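Local coordinates for protein Tox3 (Phaeosphaeria nodorum, PDB 6WES) that acts as a necrotrophic effector of a fungal wheat pathogen, here its C-terminal part, a disulfide-bonded beta barrel consistent with the mature toxin and probably recognised through host Snn3, at residues A52-R57 against A77-C82; Y96-P101 against P125-V130. All coordinates share one frame; numbering follows the deposited sequence.

Contact 1 of 2, residues A52-R57 against A77-C82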
# COMPACT_ATOMS: atom_id res chain seq x y z
N ALA A 52 6.25 4.47 -4.33
CA ALA A 52 7.42 4.00 -5.05
C ALA A 52 7.06 3.18 -6.29
O ALA A 52 7.76 3.27 -7.29
CB ALA A 52 8.36 3.21 -4.13
N LEU A 53 5.96 2.43 -6.25
CA LEU A 53 5.47 1.72 -7.43
C LEU A 53 4.00 1.41 -7.24
O LEU A 53 3.64 0.75 -6.26
CB LEU A 53 6.23 0.42 -7.66
CG LEU A 53 5.64 -0.45 -8.78
CD1 LEU A 53 5.84 0.23 -10.11
CD2 LEU A 53 6.27 -1.83 -8.77
N ASN A 54 3.18 1.82 -8.20
CA ASN A 54 1.78 1.43 -8.36
C ASN A 54 0.83 1.99 -7.32
O ASN A 54 -0.29 1.51 -7.20
CB ASN A 54 1.60 -0.09 -8.49
CG ASN A 54 1.97 -0.58 -9.86
OD1 ASN A 54 1.86 0.15 -10.85
ND2 ASN A 54 2.40 -1.83 -9.95
N VAL A 55 1.20 3.02 -6.57
CA VAL A 55 0.25 3.64 -5.64
C VAL A 55 -0.32 4.89 -6.28
O VAL A 55 0.40 5.87 -6.53
CB VAL A 55 0.88 3.94 -4.28
CG1 VAL A 55 -0.19 4.49 -3.33
CG2 VAL A 55 1.52 2.70 -3.70
N ASP A 56 -1.64 4.87 -6.51
CA ASP A 56 -2.34 6.03 -7.04
C ASP A 56 -2.75 7.01 -5.95
O ASP A 56 -2.84 8.22 -6.20
CB ASP A 56 -3.56 5.54 -7.81
CG ASP A 56 -3.15 4.72 -9.01
OD1 ASP A 56 -2.52 5.30 -9.89
OD2 ASP A 56 -3.37 3.48 -9.06
N ARG A 57 -3.00 6.53 -4.73
CA ARG A 57 -3.34 7.38 -3.60
C ARG A 57 -3.27 6.51 -2.36
O ARG A 57 -3.32 5.28 -2.45
CB ARG A 57 -4.72 8.04 -3.72
CG ARG A 57 -5.86 7.07 -3.86
CD ARG A 57 -7.21 7.77 -4.04
NE ARG A 57 -8.22 6.78 -4.36
CZ ARG A 57 -8.93 6.11 -3.45
NH1 ARG A 57 -8.76 6.35 -2.16
NH2 ARG A 57 -9.79 5.17 -3.85
N ALA A 77 -2.49 1.59 0.72
CA ALA A 77 -2.15 2.06 -0.61
C ALA A 77 -3.19 1.58 -1.60
O ALA A 77 -3.56 0.39 -1.58
CB ALA A 77 -0.77 1.53 -1.00
N ILE A 78 -3.65 2.46 -2.48
CA ILE A 78 -4.70 2.14 -3.44
C ILE A 78 -4.09 2.18 -4.84
O ILE A 78 -3.44 3.17 -5.20
CB ILE A 78 -5.84 3.17 -3.36
CG1 ILE A 78 -6.37 3.35 -1.94
CG2 ILE A 78 -6.97 2.79 -4.34
CD1 ILE A 78 -7.13 2.15 -1.45
N HIS A 79 -4.34 1.13 -5.63
CA HIS A 79 -3.83 1.00 -6.99
C HIS A 79 -5.01 0.66 -7.89
O HIS A 79 -5.71 -0.31 -7.64
CB HIS A 79 -2.79 -0.15 -7.02
CG HIS A 79 -2.37 -0.56 -8.40
ND1 HIS A 79 -2.01 0.34 -9.38
CD2 HIS A 79 -2.22 -1.79 -8.95
CE1 HIS A 79 -1.67 -0.32 -10.48
NE2 HIS A 79 -1.79 -1.61 -10.24
N ASP A 80 -5.24 1.48 -8.92
CA ASP A 80 -6.31 1.25 -9.90
C ASP A 80 -5.72 0.86 -11.25
O ASP A 80 -4.72 1.43 -11.68
CB ASP A 80 -7.15 2.53 -10.08
CG ASP A 80 -7.71 3.05 -8.76
OD1 ASP A 80 -8.36 2.26 -8.05
OD2 ASP A 80 -7.47 4.24 -8.41
N PHE A 81 -6.32 -0.13 -11.92
CA PHE A 81 -5.86 -0.49 -13.26
C PHE A 81 -7.01 -1.13 -14.02
O PHE A 81 -7.98 -1.59 -13.42
CB PHE A 81 -4.63 -1.43 -13.23
CG PHE A 81 -4.85 -2.72 -12.50
CD1 PHE A 81 -4.82 -2.76 -11.12
CD2 PHE A 81 -5.08 -3.90 -13.20
CE1 PHE A 81 -5.04 -3.96 -10.44
CE2 PHE A 81 -5.31 -5.09 -12.52
CZ PHE A 81 -5.27 -5.12 -11.15
N CYS A 82 -6.87 -1.16 -15.34
CA CYS A 82 -7.90 -1.67 -16.25
C CYS A 82 -7.36 -2.86 -17.02
O CYS A 82 -6.17 -2.92 -17.36
CB CYS A 82 -8.33 -0.59 -17.26
SG CYS A 82 -9.55 0.68 -16.68
O HOH W 1 -9.55 5.35 -6.80

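Contact 2 of 2, residues Y96-P101 against P125-V130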
# COMPACT_ATOMS: atom_id res chain seq x y z
N TYR A 96 -10.10 -2.61 -11.93
CA TYR A 96 -9.65 -3.28 -10.73
C TYR A 96 -9.09 -2.26 -9.76
O TYR A 96 -8.47 -1.28 -10.17
CB TYR A 96 -8.52 -4.26 -11.04
CG TYR A 96 -9.02 -5.36 -11.90
CD1 TYR A 96 -9.56 -6.50 -11.34
CD2 TYR A 96 -8.97 -5.24 -13.28
CE1 TYR A 96 -10.07 -7.52 -12.15
CE2 TYR A 96 -9.47 -6.22 -14.08
CZ TYR A 96 -10.01 -7.35 -13.50
OH TYR A 96 -10.53 -8.33 -14.33
N GLN A 97 -9.33 -2.49 -8.48
CA GLN A 97 -8.72 -1.68 -7.44
C GLN A 97 -8.10 -2.59 -6.39
O GLN A 97 -8.79 -3.44 -5.80
CB GLN A 97 -9.77 -0.80 -6.79
CG GLN A 97 -9.18 0.13 -5.75
CD GLN A 97 -10.19 1.16 -5.32
OE1 GLN A 97 -10.88 0.99 -4.32
NE2 GLN A 97 -10.29 2.24 -6.09
N LEU A 98 -6.80 -2.42 -6.17
CA LEU A 98 -6.05 -3.18 -5.19
C LEU A 98 -5.83 -2.29 -3.97
O LEU A 98 -5.43 -1.12 -4.11
CB LEU A 98 -4.70 -3.56 -5.78
CG LEU A 98 -3.71 -4.26 -4.86
CD1 LEU A 98 -4.31 -5.57 -4.29
CD2 LEU A 98 -2.46 -4.55 -5.64
N ARG A 99 -6.17 -2.81 -2.80
CA ARG A 99 -6.05 -2.07 -1.55
C ARG A 99 -5.03 -2.81 -0.69
O ARG A 99 -5.29 -3.91 -0.19
CB ARG A 99 -7.42 -1.99 -0.87
CG ARG A 99 -8.46 -1.32 -1.75
CD ARG A 99 -9.83 -1.26 -1.11
NE ARG A 99 -10.82 -0.83 -2.09
CZ ARG A 99 -12.13 -1.05 -2.00
NH1 ARG A 99 -12.62 -1.67 -0.92
NH2 ARG A 99 -12.93 -0.62 -2.95
N GLN A 100 -3.85 -2.22 -0.54
CA GLN A 100 -2.70 -2.89 0.06
C GLN A 100 -2.26 -2.18 1.33
O GLN A 100 -1.72 -1.06 1.26
CB GLN A 100 -1.57 -2.92 -0.97
CG GLN A 100 -0.24 -3.48 -0.47
CD GLN A 100 -0.35 -4.92 -0.06
OE1 GLN A 100 -0.47 -5.81 -0.92
NE2 GLN A 100 -0.32 -5.19 1.25
N PRO A 101 -2.47 -2.76 2.51
CA PRO A 101 -2.01 -2.12 3.75
C PRO A 101 -0.51 -2.24 3.93
O PRO A 101 0.12 -3.20 3.46
CB PRO A 101 -2.73 -2.90 4.86
CG PRO A 101 -3.76 -3.74 4.19
CD PRO A 101 -3.29 -3.96 2.77
N PRO A 125 -3.67 -7.92 1.25
CA PRO A 125 -4.43 -6.91 0.51
C PRO A 125 -5.77 -7.49 0.08
O PRO A 125 -6.05 -8.67 0.27
CB PRO A 125 -3.55 -6.69 -0.72
CG PRO A 125 -2.96 -8.08 -1.00
CD PRO A 125 -2.75 -8.70 0.38
N THR A 126 -6.61 -6.63 -0.49
CA THR A 126 -7.83 -7.07 -1.15
C THR A 126 -7.89 -6.45 -2.54
O THR A 126 -7.39 -5.34 -2.76
CB THR A 126 -9.08 -6.68 -0.37
OG1 THR A 126 -9.15 -5.25 -0.23
CG2 THR A 126 -9.07 -7.35 1.01
N MET A 127 -8.49 -7.15 -3.48
CA MET A 127 -8.71 -6.63 -4.82
C MET A 127 -10.20 -6.64 -5.10
O MET A 127 -10.95 -7.47 -4.56
CB MET A 127 -7.98 -7.45 -5.89
CG MET A 127 -8.05 -6.81 -7.30
SD MET A 127 -7.04 -7.64 -8.54
CE MET A 127 -5.43 -7.07 -7.95
N HIS A 128 -10.62 -5.71 -5.95
CA HIS A 128 -12.01 -5.43 -6.22
C HIS A 128 -12.15 -5.23 -7.72
O HIS A 128 -11.27 -4.62 -8.33
CB HIS A 128 -12.38 -4.17 -5.40
CG HIS A 128 -12.03 -4.31 -3.95
ND1 HIS A 128 -12.94 -4.77 -3.03
CD2 HIS A 128 -10.86 -4.12 -3.28
CE1 HIS A 128 -12.36 -4.84 -1.84
NE2 HIS A 128 -11.09 -4.47 -1.97
N GLU A 129 -13.21 -5.77 -8.32
CA GLU A 129 -13.34 -5.80 -9.77
C GLU A 129 -14.75 -5.35 -10.17
O GLU A 129 -15.73 -5.74 -9.53
CB GLU A 129 -13.12 -7.25 -10.31
CG GLU A 129 -13.34 -7.47 -11.83
CD GLU A 129 -13.40 -8.96 -12.27
OE1 GLU A 129 -14.32 -9.66 -11.84
OE2 GLU A 129 -12.53 -9.42 -13.03
N VAL A 130 -14.85 -4.55 -11.23
CA VAL A 130 -16.14 -4.26 -11.87
C VAL A 130 -15.96 -4.40 -13.37
O VAL A 130 -15.00 -3.85 -13.93
CB VAL A 130 -16.71 -2.88 -11.46
CG1 VAL A 130 -15.72 -1.74 -11.69
CG2 VAL A 130 -18.09 -2.61 -12.12
O HOH W 2 -7.38 -4.21 1.92

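Contact 1 of 2, residues A52-R57 against A77-C82
Asp56 and Arg57 meet Ile78 in a classic beta bulge, where the chain leaving strand 45-53 starts the short edge strand 57-59 against strand 72-85 of the barrel. Ile78 O takes the amide N of Asp56 at 2.8 Å and, weakly, that of Arg57; Ile78 N answers to Arg57 O in the antiparallel hydrogen-bonded pair. With CG anti to the carbonyl carbon (chi1 -64°), Asp56 reaches further along the strand: its OD2 receives Asp80 N at 2.7 Å, nearly straight (168°), on the anti side. His79 ND1 adds a weak bond to OD2 from the ring edge. Over the face of that ring, Asn54 CB sits 3.8 Å from the centroid; the two side chains run alongside each other, amide and imidazole planes stacked at 23°. Asp26 O holds Asn54 ND2, and Arg25 holds His79 NE2. The extended Arg57 chain lays its guanidinium over Ile78 CG2, and water 1 bridges NH2 to OD2 of Asp80, whose OD1 is held by Gln97 NE2 of strand 92-105. Val55 CG2 packs on Ala77 CB. Asp56 OD2 and Asp80 OD2 stand 4.2 Å apart, a repulsion probably eased by the two N-H groups meeting Asp56 OD2 and the water-linked Arg57 at Asp80.

Contact 2 of 2, residues Y96-P101 against P125-V130
Arg99 lays its guanidinium flat on the imidazole of His128, centres 3.6 Å apart and planes at 19°, although the two side chains cross at about a right angle. NH1 comes nearest, 3.3 Å from CE1 and displaced toward the ring's rim. Gln97 OE1 fixes the guanidinium from its edge: NE and NH2 of Arg99 both grip this one oxygen, NE on a lone pair in the carbonyl plane. The ring is held in turn by a 2.7 Å hydrogen bond between His128 NE2 and Thr126 OG1, and water 2 joins that hydroxyl to Arg99 O. All four residues share one face of two neighbouring antiparallel barrel strands, in which Gln97-His128 and Arg99-Thr126 are hydrogen-bonded pairs and Tyr96-Glu129 and Leu98-Met127 non-hydrogen-bonded ones. On the other face, Tyr96 OH donates to the anti lone pair of Glu129 OE2 at 2.6 Å. Glu129 CG, anti to the backbone N (chi1 175°), runs beside the phenol, 3.3 Å from Tyr96 CE1. Met127 makes an oblique Met-aromatic contact, SD 3.9 Å from Tyr96 CD1, and its bent end brings CE to Leu98 CD1, which also meets Pro125 CB. In the second shell, Asp80 OD1 accepts from Gln97 NE2, the backbone N of Glu19 bonds Glu129 OE1, and Phe81 of strand 72-85 meets the Tyr96 ring.

Contact 1 closes before contact 2 opens along the chain, and their centres lie about 10 Å apart in the same antiparallel sheet. Strand 72-85 of contact 1 and strand 92-105 of contact 2 are sequence neighbours and pair side by side, so the order across this part of the barrel wall is 57-59, 72-85, 92-105, 126-133. The seam between them carries the probable backbone bond from Tyr96 N to Phe81 O (2.8 Å), and Ile78 CD1 packs on Arg99 CG at 3.7 Å. A probable hydrogen bond from Gln97 NE2 to Asp80 OD1 (2.8 Å) connects polar side chains on one face: Arg57 through a water to Asp80, then Gln97 and Arg99. Cys82, disulfide-bonded to Cys137, covalently ties strand 72-85 to the segment beyond strand 126-133.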